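Local coordinates for protein trypsin-like serine protease (Magnetospirillum magneticum, PDB 5HMA) that promotes magnetite formation in magnetosomes, binds transition metal ions and activates the MamE protease, its protease-like domain being an inactive trypsin relative, at residues 106-111 against 143-148; 7-12 against 102-107; 58-63 against 78-83; 135-140 against 177-182; 26-31 against 87-92. One frame throughout, in Å; residues are numbered along the deposited sequence.

Overall arrangement
From the N terminus, residues 7-12 open contact 2, which closes after 89 intervening residues, at 102-107, and joins the first barrel to strand 100-106 of the second sheet. Inside that loop lies contact 5, fastening strand 23-29 to the connection between the barrels, and inside contact 5 lies contact 3, where strand 58-68 meets the start of the same connection. Contact 1 begins where contact 2 ends, sharing Arg-106 and Asn-107, and closes at 143-148. Contact 4 opens at 135-140, before contact 1 has closed, so the two cross; it ends at 177-182, in the last strand and helix, with Ala-180 packing on Val-92 of contact 5.

Contact 1 of 5, residues 106-111 against 143-148; sequences RNMAGA and YSWEQT
The Trp-145 indole has Glu-146 CG on one face, 3.3 Å above the plane and over the ring centre. At the indole edge, near its plane, Met-108 CE approaches Trp-145 CH2 to 4.3 Å. The Arg-106 guanidinium has Gly-110 at its edge, where NE-H points almost straight (172°) at Gly-110 O. This hydrogen bond ties the residue before a type I beta turn, Asn-107 to Gly-110, to the last residue of that turn, in a surface loop of the trypsin-like fold. The turn faces the 3-10 segment 145-147, which leads to Thr-148, probably standing in the place of the catalytic serine of active relatives.

Asn-107 shapes the turn from inside. With CG in the crowded position between N and the carbonyl carbon (chi1 67°), OD1 curls back to make an Asx turn, accepting from Ala-109 N at 2.9 Å and also from Ala-111 N. Both donors lie above its amide plane. An alanine here would remove both bonds and would probably leave the turn looser against Glu-146.

In the other segment, Ser-144 OG accepts from Glu-146 N in an ST turn at 3.0 Å. The Glu-146 chain, extended beyond CG, then carries its carboxylate alongside Asn-107 CB, 3.6 Å from OE2. The link across is a weak hydrogen bond, Met-108 N to Glu-146 OE1 at 3.2 Å, bent to 126°.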
# COMPACT_ATOMS: atom_id res chain seq x y z
N ARG A 106 -2.97 -0.75 -8.20
CA ARG A 106 -4.09 -0.92 -9.12
C ARG A 106 -4.49 0.46 -9.60
O ARG A 106 -4.57 1.42 -8.82
CB ARG A 106 -5.29 -1.64 -8.46
CG ARG A 106 -4.95 -3.01 -7.87
CD ARG A 106 -6.11 -4.00 -7.89
NE ARG A 106 -6.15 -4.78 -9.12
CZ ARG A 106 -5.62 -6.00 -9.27
NH1 ARG A 106 -5.00 -6.59 -8.27
NH2 ARG A 106 -5.72 -6.62 -10.43
N ASN A 107 -4.74 0.57 -10.90
CA ASN A 107 -5.08 1.85 -11.46
C ASN A 107 -6.58 2.17 -11.28
O ASN A 107 -7.32 1.42 -10.65
CB ASN A 107 -4.65 1.92 -12.93
CG ASN A 107 -5.43 0.97 -13.83
OD1 ASN A 107 -6.48 0.45 -13.46
ND2 ASN A 107 -4.92 0.77 -15.04
N MET A 108 -7.00 3.28 -11.86
CA MET A 108 -8.34 3.82 -11.69
C MET A 108 -9.40 2.91 -12.31
O MET A 108 -10.59 3.07 -12.03
CB MET A 108 -8.41 5.22 -12.31
CG MET A 108 -9.61 6.05 -11.92
SD MET A 108 -9.10 7.70 -11.42
CE MET A 108 -8.03 8.17 -12.78
N ALA A 109 -8.98 1.96 -13.14
CA ALA A 109 -9.91 1.00 -13.75
C ALA A 109 -9.85 -0.38 -13.09
O ALA A 109 -10.55 -1.30 -13.51
CB ALA A 109 -9.62 0.86 -15.24
N GLY A 110 -9.01 -0.53 -12.06
CA GLY A 110 -8.88 -1.80 -11.37
C GLY A 110 -7.81 -2.73 -11.91
O GLY A 110 -7.61 -3.83 -11.39
N ALA A 111 -7.13 -2.29 -12.97
CA ALA A 111 -6.06 -3.09 -13.55
C ALA A 111 -4.84 -3.06 -12.64
O ALA A 111 -4.57 -2.05 -11.98
CB ALA A 111 -5.70 -2.59 -14.95
N TYR A 143 6.73 4.71 -9.66
CA TYR A 143 6.77 5.67 -10.77
C TYR A 143 5.46 6.45 -10.92
O TYR A 143 5.41 7.45 -11.64
CB TYR A 143 7.10 4.94 -12.09
CG TYR A 143 5.96 4.09 -12.62
CD1 TYR A 143 5.68 2.83 -12.07
CD2 TYR A 143 5.15 4.54 -13.66
CE1 TYR A 143 4.62 2.06 -12.54
CE2 TYR A 143 4.10 3.78 -14.14
CZ TYR A 143 3.83 2.54 -13.58
OH TYR A 143 2.78 1.79 -14.07
N SER A 144 4.39 5.99 -10.26
CA SER A 144 3.07 6.59 -10.46
C SER A 144 2.35 6.88 -9.15
O SER A 144 2.41 6.10 -8.21
CB SER A 144 2.19 5.68 -11.33
OG SER A 144 0.82 6.09 -11.31
N TRP A 145 1.63 8.01 -9.11
CA TRP A 145 0.79 8.34 -7.98
C TRP A 145 -0.19 7.21 -7.64
O TRP A 145 -0.58 7.04 -6.48
CB TRP A 145 0.02 9.64 -8.26
CG TRP A 145 -0.97 9.53 -9.36
CD1 TRP A 145 -0.75 9.72 -10.69
CD2 TRP A 145 -2.37 9.22 -9.22
NE1 TRP A 145 -1.92 9.54 -11.39
CE2 TRP A 145 -2.93 9.24 -10.51
CE3 TRP A 145 -3.20 8.92 -8.13
CZ2 TRP A 145 -4.28 8.97 -10.75
CZ3 TRP A 145 -4.54 8.66 -8.36
CH2 TRP A 145 -5.06 8.69 -9.66
N GLU A 146 -0.56 6.40 -8.63
CA GLU A 146 -1.51 5.32 -8.40
C GLU A 146 -0.93 4.18 -7.58
O GLU A 146 -1.68 3.36 -7.03
CB GLU A 146 -2.03 4.79 -9.74
CG GLU A 146 -2.56 5.91 -10.61
CD GLU A 146 -3.36 5.41 -11.78
OE1 GLU A 146 -4.62 5.44 -11.69
OE2 GLU A 146 -2.73 5.00 -12.78
N GLN A 147 0.39 4.12 -7.47
CA GLN A 147 1.04 3.06 -6.69
C GLN A 147 1.05 3.40 -5.21
O GLN A 147 1.38 2.56 -4.36
CB GLN A 147 2.48 2.83 -7.17
CG GLN A 147 2.59 2.16 -8.52
CD GLN A 147 4.01 2.21 -9.03
OE1 GLN A 147 4.57 3.30 -9.21
NE2 GLN A 147 4.62 1.04 -9.27
N THR A 148 0.71 4.64 -4.89
CA THR A 148 0.73 5.09 -3.51
C THR A 148 -0.20 4.23 -2.67
O THR A 148 -1.33 3.96 -3.08
CB THR A 148 0.34 6.58 -3.42
OG1 THR A 148 1.42 7.37 -3.95
CG2 THR A 148 0.06 6.99 -2.00

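Contact 2 of 5, residues 7-12 against 102-107; sequences PAVVGV and FAFGRN
Val-9 lies at the centre of the contact, and its two methyl groups divide the work. CG1, anti to the backbone N, presses on the backbone of Gly-105, 3.6 Å from its CA. CG2 turns instead to the stem of Phe-104, where it meets CB at 3.6 Å; the two side chains cross at about a right angle, and the ring itself leads away from strand 9-12. The polar part is one hydrogen bond, fairly straight: Arg-106 NH1 donates to Val-9 O at 3.0 Å, with an N-H...O angle of 163°. The oxygen lies at the guanidinium edge, near its plane, whereas the nitrogen stands somewhat above the carbonyl plane.

The aliphatic part of the arginine lies along the backbone of strand 9-12. Its CG passes 3.9 Å from Val-10 C, and its CD comes within 3.2 Å of Val-9 O. The bend at chi3 (90°) turns the chain so that the guanidinium can reach that carbonyl. Further out, NE is hydrogen-bonded to Gly-110 O and the backbone N of Arg-106 donates toward Ser-24 OG, so side chain and strand are positioned from separate directions.

The two short strand segments approach to 5.7 Å between axes and cross at -47°, a splayed packing between the two barrels of a trypsin-like fold. Strand 9-13 belongs to the first barrel, with Val-10 packing on strand 47-51; strand 100-106 belongs to the second sheet, between strands 112-121 and 151-153, and Val-9 also touches Pro-151 there.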
# COMPACT_ATOMS: atom_id res chain seq x y z
N PRO A 7 -3.33 -10.70 -6.16
CA PRO A 7 -4.63 -10.82 -5.48
C PRO A 7 -4.71 -10.02 -4.18
O PRO A 7 -5.80 -9.58 -3.80
CB PRO A 7 -4.75 -12.32 -5.21
CG PRO A 7 -3.96 -12.97 -6.33
CD PRO A 7 -2.78 -12.02 -6.52
N ALA A 8 -3.57 -9.81 -3.52
CA ALA A 8 -3.54 -9.07 -2.26
C ALA A 8 -3.28 -7.56 -2.48
O ALA A 8 -3.07 -6.81 -1.52
CB ALA A 8 -2.46 -9.66 -1.32
N VAL A 9 -3.28 -7.13 -3.74
CA VAL A 9 -3.10 -5.72 -4.10
C VAL A 9 -4.46 -5.15 -4.47
O VAL A 9 -5.10 -5.65 -5.40
CB VAL A 9 -2.10 -5.55 -5.27
CG1 VAL A 9 -1.88 -4.06 -5.59
CG2 VAL A 9 -0.80 -6.25 -4.95
N VAL A 10 -4.91 -4.14 -3.72
CA VAL A 10 -6.26 -3.62 -3.91
C VAL A 10 -6.23 -2.15 -4.30
O VAL A 10 -5.21 -1.47 -4.14
CB VAL A 10 -7.13 -3.78 -2.64
CG1 VAL A 10 -7.36 -5.25 -2.29
CG2 VAL A 10 -6.52 -3.00 -1.45
N GLY A 11 -7.36 -1.67 -4.81
CA GLY A 11 -7.54 -0.24 -5.02
C GLY A 11 -8.32 0.32 -3.83
O GLY A 11 -9.17 -0.37 -3.27
N VAL A 12 -8.04 1.56 -3.46
CA VAL A 12 -8.77 2.23 -2.39
C VAL A 12 -9.36 3.54 -2.91
O VAL A 12 -8.69 4.27 -3.64
CB VAL A 12 -7.85 2.48 -1.18
CG1 VAL A 12 -8.60 3.23 -0.10
CG2 VAL A 12 -7.29 1.16 -0.63
N PHE A 102 9.81 -4.82 -5.97
CA PHE A 102 8.71 -4.74 -6.92
C PHE A 102 7.58 -3.98 -6.27
O PHE A 102 7.16 -4.31 -5.16
CB PHE A 102 8.25 -6.13 -7.36
CG PHE A 102 9.36 -6.98 -7.91
CD1 PHE A 102 10.26 -7.61 -7.05
CD2 PHE A 102 9.52 -7.14 -9.28
CE1 PHE A 102 11.31 -8.38 -7.55
CE2 PHE A 102 10.56 -7.93 -9.79
CZ PHE A 102 11.46 -8.54 -8.92
N ALA A 103 7.10 -2.94 -6.95
CA ALA A 103 6.04 -2.11 -6.41
C ALA A 103 4.75 -2.39 -7.16
O ALA A 103 4.69 -2.24 -8.38
CB ALA A 103 6.42 -0.65 -6.50
N PHE A 104 3.73 -2.84 -6.44
CA PHE A 104 2.46 -3.22 -7.05
C PHE A 104 1.38 -2.19 -6.72
O PHE A 104 1.40 -1.59 -5.64
CB PHE A 104 2.00 -4.60 -6.54
CG PHE A 104 2.76 -5.77 -7.11
CD1 PHE A 104 4.00 -6.13 -6.60
CD2 PHE A 104 2.21 -6.54 -8.12
CE1 PHE A 104 4.69 -7.23 -7.11
CE2 PHE A 104 2.89 -7.65 -8.64
CZ PHE A 104 4.14 -7.99 -8.13
N GLY A 105 0.43 -2.01 -7.64
CA GLY A 105 -0.71 -1.14 -7.39
C GLY A 105 -1.89 -1.52 -8.27
O GLY A 105 -1.82 -2.51 -9.01
N ARG A 106 -2.97 -0.75 -8.20
CA ARG A 106 -4.09 -0.92 -9.12
C ARG A 106 -4.49 0.46 -9.60
O ARG A 106 -4.57 1.42 -8.82
CB ARG A 106 -5.29 -1.64 -8.46
CG ARG A 106 -4.95 -3.01 -7.87
CD ARG A 106 -6.11 -4.00 -7.89
NE ARG A 106 -6.15 -4.78 -9.12
CZ ARG A 106 -5.62 -6.00 -9.27
NH1 ARG A 106 -5.00 -6.59 -8.27
NH2 ARG A 106 -5.72 -6.62 -10.43
N ASN A 107 -4.74 0.57 -10.90
CA ASN A 107 -5.08 1.85 -11.46
C ASN A 107 -6.58 2.17 -11.28
O ASN A 107 -7.32 1.42 -10.65
CB ASN A 107 -4.65 1.92 -12.93
CG ASN A 107 -5.43 0.97 -13.83
OD1 ASN A 107 -6.48 0.45 -13.46
ND2 ASN A 107 -4.92 0.77 -15.04

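Contact 3 of 5, residues 58-63 against 78-83; sequences RRFPAQ and MQTTEK
Backbone pairing fixes the register. Gln-79 N donates to Pro-61 O at 2.8 Å, nearly straight (170°) and in the carbonyl plane. The same oxygen takes a CA-H contact from Met-78 CA at 3.3 Å. Beside it, Ala-62 and Met-78 form a non-hydrogen-bonded antiparallel pair, their side chains on one face of the sheet.

Aromatic and apolar packing gathers round Phe-60. Met-78, bent at chi3 (-83°), swings its sulfur against the ring in an oblique Met-aromatic contact, SD 3.9 Å from Phe-60 CD2. Thr-80 also meets the ring obliquely, its CB near Phe-60 CD1 and its OG1 3.6 Å from Phe-60 CE1. OG1, anti to the backbone N, accepts from Glu-82 N at 2.9 Å, an ST turn that leads the chain round to Glu-82. An alanine in place of Phe-60 would remove the ring that Met-78, Thr-80 and Arg-58 all touch, and would probably loosen this turn from the strand.

The ionic part is looser. Arg-58 and Glu-82 form a salt bridge, NH2 to OE2 at 3.3 Å, whose two N-H...O bonds are both weak; guanidinium and carboxylate stand 82° apart. Phe-60 CZ lies 3.6 Å above one guanidinium face, toward its rim.

In the first barrel of the trypsin-like fold, strand 58-68 runs here between strand 47-51, paired through Arg-58, Phe-60 and Ala-62, and strand 73-78, while Phe-84, in the connection after strand 73-78, meets the Phe-60 ring edge-to-face.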
# COMPACT_ATOMS: atom_id res chain seq x y z
N ARG A 58 -14.61 -6.62 -7.37
CA ARG A 58 -15.63 -6.55 -6.33
C ARG A 58 -15.30 -5.45 -5.33
O ARG A 58 -14.13 -5.24 -4.98
CB ARG A 58 -15.78 -7.89 -5.61
CG ARG A 58 -16.53 -8.91 -6.46
CD ARG A 58 -17.04 -10.08 -5.65
NE ARG A 58 -17.86 -9.66 -4.51
CZ ARG A 58 -18.31 -10.51 -3.60
NH1 ARG A 58 -18.01 -11.80 -3.71
NH2 ARG A 58 -19.05 -10.09 -2.58
N ARG A 59 -16.32 -4.73 -4.87
CA ARG A 59 -16.09 -3.63 -3.95
C ARG A 59 -16.59 -3.98 -2.57
O ARG A 59 -17.62 -4.63 -2.42
CB ARG A 59 -16.76 -2.36 -4.46
CG ARG A 59 -16.09 -1.87 -5.72
CD ARG A 59 -16.73 -0.64 -6.27
NE ARG A 59 -16.47 0.54 -5.44
CZ ARG A 59 -16.91 1.75 -5.76
NH1 ARG A 59 -17.62 1.91 -6.87
NH2 ARG A 59 -16.65 2.79 -4.97
N PHE A 60 -15.85 -3.55 -1.56
CA PHE A 60 -16.27 -3.76 -0.17
C PHE A 60 -16.08 -2.46 0.58
O PHE A 60 -15.04 -1.81 0.45
CB PHE A 60 -15.44 -4.86 0.50
CG PHE A 60 -15.47 -6.17 -0.23
CD1 PHE A 60 -16.48 -7.09 0.01
CD2 PHE A 60 -14.51 -6.46 -1.19
CE1 PHE A 60 -16.52 -8.30 -0.67
CE2 PHE A 60 -14.54 -7.67 -1.88
CZ PHE A 60 -15.55 -8.59 -1.62
N PRO A 61 -17.09 -2.06 1.37
CA PRO A 61 -16.91 -0.91 2.25
C PRO A 61 -15.83 -1.19 3.30
O PRO A 61 -15.62 -2.33 3.71
CB PRO A 61 -18.30 -0.72 2.91
CG PRO A 61 -19.06 -1.97 2.63
CD PRO A 61 -18.44 -2.67 1.47
N ALA A 62 -15.11 -0.16 3.71
CA ALA A 62 -14.08 -0.34 4.72
C ALA A 62 -14.14 0.77 5.75
O ALA A 62 -14.50 1.90 5.42
CB ALA A 62 -12.70 -0.41 4.09
N GLN A 63 -13.82 0.43 6.99
CA GLN A 63 -13.69 1.41 8.05
C GLN A 63 -12.22 1.51 8.43
O GLN A 63 -11.48 0.53 8.30
CB GLN A 63 -14.53 1.04 9.28
CG GLN A 63 -16.02 0.82 9.00
CD GLN A 63 -16.70 2.06 8.45
OE1 GLN A 63 -16.51 3.17 8.96
NE2 GLN A 63 -17.51 1.87 7.40
N MET A 78 -12.26 -4.28 5.84
CA MET A 78 -13.40 -4.46 4.95
C MET A 78 -14.58 -5.06 5.71
O MET A 78 -14.40 -5.99 6.53
CB MET A 78 -13.01 -5.33 3.76
CG MET A 78 -11.98 -4.67 2.85
SD MET A 78 -11.60 -5.56 1.31
CE MET A 78 -10.38 -6.76 1.88
N GLN A 79 -15.77 -4.52 5.48
CA GLN A 79 -16.99 -5.04 6.09
C GLN A 79 -17.55 -6.11 5.18
O GLN A 79 -18.25 -5.80 4.21
CB GLN A 79 -18.03 -3.93 6.30
CG GLN A 79 -17.46 -2.67 6.90
CD GLN A 79 -17.01 -2.88 8.33
OE1 GLN A 79 -15.81 -2.87 8.62
NE2 GLN A 79 -17.97 -3.07 9.22
N THR A 80 -17.25 -7.37 5.48
CA THR A 80 -17.65 -8.48 4.61
C THR A 80 -17.59 -9.79 5.37
O THR A 80 -16.83 -9.91 6.32
CB THR A 80 -16.72 -8.57 3.36
OG1 THR A 80 -17.10 -9.70 2.57
CG2 THR A 80 -15.28 -8.71 3.81
N THR A 81 -18.38 -10.77 4.96
CA THR A 81 -18.22 -12.12 5.49
C THR A 81 -17.16 -12.92 4.71
O THR A 81 -16.88 -14.07 5.04
CB THR A 81 -19.53 -12.91 5.45
OG1 THR A 81 -20.13 -12.74 4.17
CG2 THR A 81 -20.47 -12.41 6.51
N GLU A 82 -16.57 -12.32 3.68
CA GLU A 82 -15.66 -13.08 2.84
C GLU A 82 -14.22 -13.15 3.36
O GLU A 82 -13.77 -12.28 4.11
CB GLU A 82 -15.67 -12.52 1.42
CG GLU A 82 -16.12 -13.57 0.43
CD GLU A 82 -17.33 -13.16 -0.36
OE1 GLU A 82 -17.82 -13.99 -1.14
OE2 GLU A 82 -17.78 -12.00 -0.20
N LYS A 83 -13.50 -14.19 2.96
CA LYS A 83 -12.09 -14.36 3.30
C LYS A 83 -11.19 -13.94 2.13
O LYS A 83 -11.61 -13.98 0.97
CB LYS A 83 -11.81 -15.82 3.69
CG LYS A 83 -12.09 -16.20 5.16
CD LYS A 83 -13.41 -15.67 5.70
CE LYS A 83 -13.75 -16.34 7.03
NZ LYS A 83 -14.55 -15.46 7.92

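Contact 4 of 5, residues 135-140 against 177-182; sequences HLLRSD and TVPAQV
Leu-137 and Thr-177 make the tight part. They are an antiparallel hydrogen-bonded pair: Leu-137 N reaches Thr-177 O at 2.9 Å, in the carbonyl plane, while the return bond from Thr-177 N to Leu-137 O (3.0 Å) is more bent, at 138°, with its donor above the carbonyl plane. On the same face the side chains cross obliquely, their CB atoms 3.9 Å apart, and Leu-137 CD1 approaches the Thr-177 methyl, which chi1 (-57°) sets anti to the backbone N. On the other face Leu-136 and Val-178 lie side by side, pointing the same way, CD2 to CG2 at 3.7 Å.

These are strands 131-139 and 173-179 of the second barrel of a trypsin-like fold, antiparallel but twisted, with 136° between their directions over the short segments. The second strand runs straight into helix 180-185 and so to His-186, which with His-71 binds the nickel ion seen here. The side chain of Val-178 is about 4 Å from that of His-71, and Val-182 O bonds to His-186 ND1.

Contact thins at both ends. Toward Ser-139 a water replaces direct packing: it donates to Thr-177 OG1 at 2.8 Å and is hydrogen-bonded to Ser-139 OG, while the threonine hydroxyl also pairs with Asn-163 OD1. At the other end the exposed His-135 turns its ring away, leaving its carbonyl O against Pro-179 CG at 3.7 Å.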
# COMPACT_ATOMS: atom_id res chain seq x y z
N HIS A 135 13.24 7.78 8.19
CA HIS A 135 13.68 6.39 8.02
C HIS A 135 12.86 5.61 7.00
O HIS A 135 12.50 4.45 7.23
CB HIS A 135 13.69 5.67 9.37
CG HIS A 135 14.46 6.41 10.43
ND1 HIS A 135 13.85 7.23 11.35
CD2 HIS A 135 15.79 6.45 10.70
CE1 HIS A 135 14.77 7.74 12.15
NE2 HIS A 135 15.95 7.29 11.78
N LEU A 136 12.56 6.25 5.88
CA LEU A 136 11.90 5.59 4.76
C LEU A 136 12.92 4.97 3.82
O LEU A 136 14.10 5.35 3.82
CB LEU A 136 11.02 6.57 4.00
CG LEU A 136 9.91 7.23 4.81
CD1 LEU A 136 9.35 8.40 4.05
CD2 LEU A 136 8.83 6.22 5.09
N LEU A 137 12.47 4.03 3.00
CA LEU A 137 13.25 3.56 1.86
C LEU A 137 13.03 4.46 0.66
O LEU A 137 12.00 5.14 0.55
CB LEU A 137 12.85 2.14 1.49
CG LEU A 137 12.80 1.10 2.61
CD1 LEU A 137 12.19 -0.19 2.09
CD2 LEU A 137 14.20 0.86 3.17
N ARG A 138 13.99 4.47 -0.26
CA ARG A 138 13.75 5.02 -1.59
C ARG A 138 14.04 3.99 -2.65
O ARG A 138 15.04 3.27 -2.58
CB ARG A 138 14.60 6.25 -1.84
CG ARG A 138 14.18 7.40 -0.98
CD ARG A 138 14.87 8.65 -1.42
NE ARG A 138 14.38 9.11 -2.71
CZ ARG A 138 14.70 10.29 -3.22
NH1 ARG A 138 14.23 10.67 -4.40
NH2 ARG A 138 15.49 11.10 -2.53
N SER A 139 13.17 3.91 -3.64
CA SER A 139 13.40 3.04 -4.78
C SER A 139 12.76 3.62 -6.03
O SER A 139 11.77 4.36 -5.97
CB SER A 139 12.84 1.64 -4.52
OG SER A 139 11.50 1.58 -4.94
N ASP A 140 13.33 3.28 -7.18
CA ASP A 140 12.77 3.73 -8.45
C ASP A 140 11.69 2.78 -8.96
O ASP A 140 11.29 2.86 -10.12
CB ASP A 140 13.89 3.88 -9.49
CG ASP A 140 14.91 2.76 -9.43
OD1 ASP A 140 14.53 1.61 -9.11
OD2 ASP A 140 16.10 3.01 -9.71
N THR A 177 9.12 4.47 0.52
CA THR A 177 8.48 3.28 1.08
C THR A 177 8.59 3.24 2.60
O THR A 177 9.70 3.34 3.15
CB THR A 177 9.09 1.96 0.53
OG1 THR A 177 9.00 1.94 -0.90
CG2 THR A 177 8.33 0.77 1.11
N VAL A 178 7.44 3.10 3.27
CA VAL A 178 7.40 2.85 4.71
C VAL A 178 7.73 1.38 4.96
O VAL A 178 7.03 0.51 4.48
CB VAL A 178 6.03 3.18 5.29
CG1 VAL A 178 6.06 3.04 6.81
CG2 VAL A 178 5.57 4.58 4.84
N PRO A 179 8.82 1.11 5.71
CA PRO A 179 9.20 -0.29 5.98
C PRO A 179 8.08 -1.09 6.66
O PRO A 179 7.39 -0.56 7.52
CB PRO A 179 10.41 -0.16 6.90
CG PRO A 179 10.99 1.17 6.56
CD PRO A 179 9.80 2.06 6.23
N ALA A 180 7.92 -2.36 6.29
CA ALA A 180 6.82 -3.16 6.80
C ALA A 180 6.90 -3.37 8.32
O ALA A 180 5.88 -3.60 8.96
CB ALA A 180 6.77 -4.50 6.09
N GLN A 181 8.10 -3.28 8.89
CA GLN A 181 8.26 -3.46 10.33
C GLN A 181 7.47 -2.41 11.12
O GLN A 181 7.04 -2.66 12.26
CB GLN A 181 9.74 -3.41 10.72
CG GLN A 181 10.01 -3.64 12.21
CD GLN A 181 9.36 -4.92 12.74
OE1 GLN A 181 9.24 -5.93 12.03
NE2 GLN A 181 8.94 -4.89 14.00
N VAL A 182 7.29 -1.25 10.51
CA VAL A 182 6.51 -0.17 11.11
C VAL A 182 5.08 -0.64 11.34
O VAL A 182 4.47 -0.34 12.37
CB VAL A 182 6.57 1.09 10.22
CG1 VAL A 182 5.41 2.03 10.51
CG2 VAL A 182 7.92 1.80 10.39
O HOH W 1 10.27 3.25 -3.00

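Contact 5 of 5, residues 26-31 against 87-92; sequences AIVGTN and FRMADV
One direct hydrogen bond joins the backbones: Phe-87 N donates to Ile-27 O at 2.9 Å, in the carbonyl plane and with an N-H...O angle of 152°. The same oxygen lies at the edge of the Phe-87 ring, near its plane. The pairing does not extend to the next residues, where Val-28 O and Phe-87 O, both acceptors, stand 3.5 Å apart. A water continues the link, donating to Val-28 O at 3.1 Å and accepting from Met-89 N.

Apolar contacts flank the backbone bond. Ala-26 CB meets the Phe-87 ring obliquely, 4.0 Å from CE2. Strand 23-29 here belongs to the first barrel of the trypsin-like fold, and residues 87-92 to the long connection that runs to the second; Phe-87 reaches across to Pro-151 and Val-153 of that second barrel. Met-89, bent at chi2 and chi3, folds its sulfur back onto Val-28, SD 3.8 Å from Val-28 CB. Ile-183 and Val-184 of helix 180-185 also pack on Met-89.

An ionic pair within the connection spans its 3-10 turn: Arg-88 NH1 forms a salt bridge with Asp-91 OD1 at 3.2 Å, and the Asp-91 backbone N returns to Arg-88 O at 2.9 Å.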
# COMPACT_ATOMS: atom_id res chain seq x y z
N ALA A 26 -2.77 -2.86 0.51
CA ALA A 26 -2.26 -4.23 0.65
C ALA A 26 -3.13 -5.00 1.64
O ALA A 26 -3.34 -4.54 2.75
CB ALA A 26 -0.78 -4.23 1.11
N ILE A 27 -3.64 -6.17 1.23
CA ILE A 27 -4.41 -7.00 2.16
C ILE A 27 -3.45 -7.72 3.08
O ILE A 27 -2.56 -8.44 2.61
CB ILE A 27 -5.31 -8.02 1.43
CG1 ILE A 27 -6.13 -7.36 0.33
CG2 ILE A 27 -6.25 -8.69 2.44
CD1 ILE A 27 -7.16 -8.31 -0.28
N VAL A 28 -3.62 -7.56 4.39
CA VAL A 28 -2.66 -8.16 5.31
C VAL A 28 -3.33 -9.10 6.31
O VAL A 28 -2.68 -9.63 7.22
CB VAL A 28 -1.86 -7.05 6.03
CG1 VAL A 28 -1.02 -6.28 4.99
CG2 VAL A 28 -2.80 -6.11 6.77
N GLY A 29 -4.62 -9.36 6.12
CA GLY A 29 -5.31 -10.29 7.00
C GLY A 29 -6.46 -11.00 6.30
O GLY A 29 -7.14 -10.41 5.45
N THR A 30 -6.67 -12.25 6.66
CA THR A 30 -7.64 -13.08 5.96
C THR A 30 -9.06 -12.50 6.06
O THR A 30 -9.83 -12.60 5.11
CB THR A 30 -7.59 -14.54 6.48
OG1 THR A 30 -8.64 -15.30 5.88
CG2 THR A 30 -7.75 -14.57 7.98
N ASN A 31 -9.39 -11.85 7.18
CA ASN A 31 -10.74 -11.30 7.33
C ASN A 31 -10.88 -9.88 6.80
O ASN A 31 -11.81 -9.18 7.16
CB ASN A 31 -11.18 -11.32 8.78
CG ASN A 31 -11.38 -12.72 9.29
OD1 ASN A 31 -12.32 -13.41 8.90
ND2 ASN A 31 -10.48 -13.16 10.18
N PHE A 87 -1.06 -10.85 2.30
CA PHE A 87 0.32 -10.92 2.75
C PHE A 87 0.40 -11.50 4.17
O PHE A 87 -0.35 -11.09 5.05
CB PHE A 87 0.96 -9.53 2.71
CG PHE A 87 1.22 -9.04 1.32
CD1 PHE A 87 2.28 -9.56 0.57
CD2 PHE A 87 0.39 -8.07 0.75
CE1 PHE A 87 2.52 -9.12 -0.73
CE2 PHE A 87 0.62 -7.62 -0.57
CZ PHE A 87 1.69 -8.15 -1.31
N ARG A 88 1.30 -12.45 4.38
CA ARG A 88 1.53 -12.97 5.72
C ARG A 88 2.47 -12.05 6.49
O ARG A 88 3.64 -11.89 6.10
CB ARG A 88 2.12 -14.37 5.68
CG ARG A 88 1.32 -15.40 4.90
CD ARG A 88 1.96 -16.77 5.08
NE ARG A 88 2.06 -17.13 6.49
CZ ARG A 88 3.08 -17.80 7.04
NH1 ARG A 88 4.10 -18.19 6.28
NH2 ARG A 88 3.07 -18.07 8.34
N MET A 89 1.99 -11.46 7.58
CA MET A 89 2.80 -10.52 8.36
C MET A 89 4.02 -11.18 9.00
O MET A 89 5.04 -10.52 9.23
CB MET A 89 1.95 -9.84 9.43
CG MET A 89 0.87 -8.93 8.85
SD MET A 89 1.52 -7.71 7.70
CE MET A 89 2.49 -6.71 8.83
N ALA A 90 3.94 -12.48 9.27
CA ALA A 90 5.09 -13.22 9.76
C ALA A 90 6.22 -13.28 8.73
O ALA A 90 7.38 -13.46 9.10
CB ALA A 90 4.67 -14.63 10.16
N ASP A 91 5.89 -13.11 7.45
CA ASP A 91 6.87 -13.23 6.37
C ASP A 91 7.49 -11.89 5.98
O ASP A 91 8.30 -11.83 5.04
CB ASP A 91 6.24 -13.85 5.12
CG ASP A 91 5.93 -15.32 5.29
OD1 ASP A 91 6.29 -15.90 6.33
OD2 ASP A 91 5.31 -15.89 4.36
N VAL A 92 7.11 -10.83 6.68
CA VAL A 92 7.64 -9.50 6.42
C VAL A 92 9.17 -9.50 6.49
O VAL A 92 9.75 -10.11 7.40
CB VAL A 92 7.03 -8.51 7.42
CG1 VAL A 92 7.97 -7.37 7.70
CG2 VAL A 92 5.67 -8.02 6.89
O HOH W 2 -1.03 -11.99 8.33